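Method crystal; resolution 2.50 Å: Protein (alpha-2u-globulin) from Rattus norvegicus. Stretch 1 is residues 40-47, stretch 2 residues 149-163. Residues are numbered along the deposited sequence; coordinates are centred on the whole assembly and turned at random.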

# COMPACT_ATOMS: atom_id res chain seq x y z
N SER A 40 -6.07 17.66 -17.06
CA SER A 40 -5.85 16.76 -18.18
C SER A 40 -6.29 17.46 -19.45
O SER A 40 -7.44 17.86 -19.57
CB SER A 40 -6.64 15.47 -17.99
OG SER A 40 -6.02 14.66 -17.01
N ILE A 41 -5.36 17.61 -20.39
CA ILE A 41 -5.65 18.29 -21.65
C ILE A 41 -5.78 17.32 -22.83
O ILE A 41 -6.81 17.29 -23.50
CB ILE A 41 -4.59 19.37 -21.95
CG1 ILE A 41 -4.33 20.23 -20.70
CG2 ILE A 41 -5.03 20.24 -23.11
CD1 ILE A 41 -5.56 20.90 -20.09
N VAL A 42 -4.73 16.53 -23.08
CA VAL A 42 -4.73 15.57 -24.19
C VAL A 42 -4.08 14.26 -23.76
O VAL A 42 -3.03 14.27 -23.11
CB VAL A 42 -3.95 16.13 -25.41
CG1 VAL A 42 -3.95 15.13 -26.54
CG2 VAL A 42 -4.54 17.44 -25.87
N VAL A 43 -4.72 13.15 -24.09
CA VAL A 43 -4.19 11.81 -23.78
C VAL A 43 -4.08 11.07 -25.11
O VAL A 43 -4.92 11.23 -25.98
CB VAL A 43 -5.11 11.00 -22.83
CG1 VAL A 43 -5.25 11.70 -21.51
CG2 VAL A 43 -6.47 10.79 -23.45
N ALA A 44 -3.05 10.26 -25.25
CA ALA A 44 -2.86 9.52 -26.49
C ALA A 44 -2.26 8.16 -26.22
O ALA A 44 -1.30 8.04 -25.47
CB ALA A 44 -1.95 10.30 -27.41
N SER A 45 -2.86 7.14 -26.83
CA SER A 45 -2.39 5.77 -26.69
C SER A 45 -2.83 4.99 -27.90
O SER A 45 -3.94 5.19 -28.38
CB SER A 45 -2.99 5.10 -25.45
OG SER A 45 -2.52 3.77 -25.32
N ASN A 46 -1.97 4.12 -28.42
CA ASN A 46 -2.35 3.32 -29.58
C ASN A 46 -3.38 2.26 -29.15
O ASN A 46 -4.16 1.79 -29.98
CB ASN A 46 -1.13 2.71 -30.27
CG ASN A 46 -0.71 3.51 -31.51
OD1 ASN A 46 -1.41 4.42 -31.95
ND2 ASN A 46 0.44 3.16 -32.08
N LYS A 47 -3.38 1.92 -27.86
CA LYS A 47 -4.35 0.97 -27.29
C LYS A 47 -5.52 1.85 -26.86
O LYS A 47 -5.84 1.98 -25.68
CB LYS A 47 -3.75 0.22 -26.08
CG LYS A 47 -4.59 -0.97 -25.61
CD LYS A 47 -3.69 -2.14 -25.16
CE LYS A 47 -4.47 -3.44 -24.98
NZ LYS A 47 -5.22 -3.56 -23.69
N ILE A 149 0.98 24.29 -28.03
CA ILE A 149 1.42 23.26 -27.09
C ILE A 149 0.84 21.93 -27.52
O ILE A 149 1.53 20.91 -27.51
CB ILE A 149 0.96 23.56 -25.65
CG1 ILE A 149 1.32 24.98 -25.24
CG2 ILE A 149 1.61 22.59 -24.69
CD1 ILE A 149 2.79 25.29 -25.38
N LYS A 150 -0.41 21.95 -27.95
CA LYS A 150 -1.08 20.74 -28.38
C LYS A 150 -0.47 20.14 -29.65
O LYS A 150 -0.56 18.93 -29.85
CB LYS A 150 -2.57 20.98 -28.56
CG LYS A 150 -3.26 21.43 -27.30
CD LYS A 150 -4.75 21.42 -27.51
CE LYS A 150 -5.47 22.10 -26.37
NZ LYS A 150 -6.94 22.06 -26.58
N GLU A 151 0.15 20.97 -30.48
CA GLU A 151 0.77 20.49 -31.71
C GLU A 151 2.07 19.79 -31.40
O GLU A 151 2.33 18.70 -31.91
CB GLU A 151 1.06 21.65 -32.67
CG GLU A 151 0.36 21.55 -34.01
CD GLU A 151 0.73 20.31 -34.80
OE1 GLU A 151 1.89 19.85 -34.75
OE2 GLU A 151 -0.16 19.80 -35.51
N LYS A 152 2.91 20.44 -30.60
CA LYS A 152 4.20 19.90 -30.19
C LYS A 152 3.98 18.52 -29.58
O LYS A 152 4.76 17.59 -29.81
CB LYS A 152 4.85 20.83 -29.15
CG LYS A 152 5.93 20.18 -28.30
CD LYS A 152 6.51 21.15 -27.27
CE LYS A 152 7.36 22.22 -27.94
NZ LYS A 152 7.97 23.21 -27.00
N PHE A 153 2.91 18.40 -28.80
CA PHE A 153 2.57 17.15 -28.16
C PHE A 153 2.12 16.13 -29.20
O PHE A 153 2.53 14.98 -29.15
CB PHE A 153 1.48 17.37 -27.11
CG PHE A 153 1.00 16.11 -26.44
CD1 PHE A 153 1.80 15.44 -25.52
CD2 PHE A 153 -0.24 15.57 -26.77
CE1 PHE A 153 1.37 14.26 -24.93
CE2 PHE A 153 -0.67 14.39 -26.18
CZ PHE A 153 0.13 13.73 -25.27
N ALA A 154 1.29 16.57 -30.14
CA ALA A 154 0.79 15.70 -31.20
C ALA A 154 1.96 15.09 -31.97
O ALA A 154 1.90 13.95 -32.39
CB ALA A 154 -0.11 16.47 -32.14
N LYS A 155 3.03 15.87 -32.12
CA LYS A 155 4.22 15.42 -32.82
C LYS A 155 4.98 14.36 -32.02
O LYS A 155 5.34 13.31 -32.56
CB LYS A 155 5.14 16.60 -33.13
CG LYS A 155 4.62 17.50 -34.24
CD LYS A 155 5.52 18.70 -34.45
CE LYS A 155 5.04 19.55 -35.61
NZ LYS A 155 5.78 20.84 -35.70
N LEU A 156 5.22 14.62 -30.74
CA LEU A 156 5.92 13.66 -29.89
C LEU A 156 5.19 12.32 -29.88
O LEU A 156 5.83 11.28 -29.85
CB LEU A 156 6.03 14.18 -28.46
CG LEU A 156 6.87 15.42 -28.23
CD1 LEU A 156 6.86 15.79 -26.76
CD2 LEU A 156 8.28 15.15 -28.69
N CYS A 157 3.87 12.35 -29.92
CA CYS A 157 3.09 11.12 -29.94
C CYS A 157 3.47 10.33 -31.16
O CYS A 157 3.71 9.13 -31.09
CB CYS A 157 1.61 11.42 -29.96
SG CYS A 157 1.00 12.08 -28.43
N GLU A 158 3.53 11.02 -32.29
CA GLU A 158 3.89 10.38 -33.55
C GLU A 158 5.32 9.88 -33.50
O GLU A 158 5.62 8.80 -34.01
CB GLU A 158 3.71 11.35 -34.71
CG GLU A 158 2.31 11.92 -34.80
CD GLU A 158 2.00 12.45 -36.17
OE1 GLU A 158 2.89 13.07 -36.80
OE2 GLU A 158 0.87 12.23 -36.63
N ALA A 159 6.19 10.64 -32.86
CA ALA A 159 7.59 10.27 -32.72
C ALA A 159 7.73 9.04 -31.81
O ALA A 159 8.83 8.51 -31.65
CB ALA A 159 8.38 11.44 -32.15
N HIS A 160 6.62 8.62 -31.21
CA HIS A 160 6.60 7.46 -30.32
C HIS A 160 5.63 6.40 -30.82
O HIS A 160 5.08 5.64 -30.03
CB HIS A 160 6.24 7.88 -28.90
CG HIS A 160 7.32 8.67 -28.22
ND1 HIS A 160 8.26 8.07 -27.41
CD2 HIS A 160 7.63 9.98 -28.25
CE1 HIS A 160 9.11 8.99 -26.98
NE2 HIS A 160 8.75 10.16 -27.48
N GLY A 161 5.40 6.39 -32.12
CA GLY A 161 4.52 5.40 -32.71
C GLY A 161 3.03 5.56 -32.51
O GLY A 161 2.28 4.72 -33.01
N ILE A 162 2.58 6.57 -31.79
CA ILE A 162 1.15 6.75 -31.59
C ILE A 162 0.59 7.63 -32.71
O ILE A 162 1.05 8.74 -32.92
CB ILE A 162 0.82 7.34 -30.20
CG1 ILE A 162 1.40 6.42 -29.11
CG2 ILE A 162 -0.68 7.44 -30.02
CD1 ILE A 162 1.67 7.12 -27.80
N THR A 163 -0.37 7.08 -33.45
CA THR A 163 -0.99 7.76 -34.58
C THR A 163 -1.92 8.90 -34.15
O THR A 163 -2.49 8.85 -33.06
CB THR A 163 -1.78 6.77 -35.48
OG1 THR A 163 -2.94 6.30 -34.77
CG2 THR A 163 -0.93 5.57 -35.84

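The strand of stretch 1 runs almost parallel to the helix of stretch 2: their N-to-C directions differ by 9° and their axes come within 9.9 Å. At that spacing side chains, rather than backbones, must fill the gap, and the contact, 438 Å² counting both sides, is mostly apolar until it reaches the loop ends.

Ser40 is buried but out of reach of the helix. Contact begins at Ile41, which is buried and points toward the helix, offering an aliphatic branch to the methylenes of Lys150: Ile41 CG2 lies 3.8 Å from Lys150 CE. The lysine's CA-to-CB bond points sideways, and its chain is extended, with chi2 to chi4 all t. Its methylenes can therefore pack against the strand while NZ is hydrogen-bonded elsewhere in the structure.

Val42 also points toward the helix, in the t rotamer. Its CG1 meets CE2 of Phe153 at 3.4 Å, a tight apolar contact made obliquely to the ring, while its CG2 is 4.3 Å from CD of Lys150. The two branches thus touch different neighbours, and a beta-branched residue suits both the extended backbone and this position. Phe153, also pointing toward its partner with chi1 t, spans the gap with its large ring. Val43 points away and contributes almost nothing here.

With Ala44 the strand again faces the helix. Its single methyl serves three neighbours: CB is 3.6 Å from SG of Cys157, 4.1 Å from CG2 of Ile162 and 4.5 Å from CE2 of Phe153. A small side chain suits a site with so many close neighbours, and Cys157 supplies a compact, weakly polar sulfur that sits comfortably among them. Ile162 also lines the backbone, its CD1 lying 3.9 Å from Ala44 O.

Ser45 points away, but its N is 3.9 Å from Ile162 CG2; its hydroxyl accepts from Lys47 N (Lys47 N to Ser45 OG, 3.3 Å) and is also bonded elsewhere in the structure.

Asn46 changes the character of the contact. Its CA-to-CB bond points sideways, yet the end of the side chain comes nearer, and the amide, with one donor and one acceptor group, engages backbone on both counts. Thr163 N donates to Asn46 OD1 at 3.2 Å with a good angle of 158°, whereas Asn46 ND2 to Gly161 O, although only 2.6 Å long, is a weak bond because its angle is 126°. Gly161 closes a type I turn from Glu158, and its positive phi of 74° favours glycine.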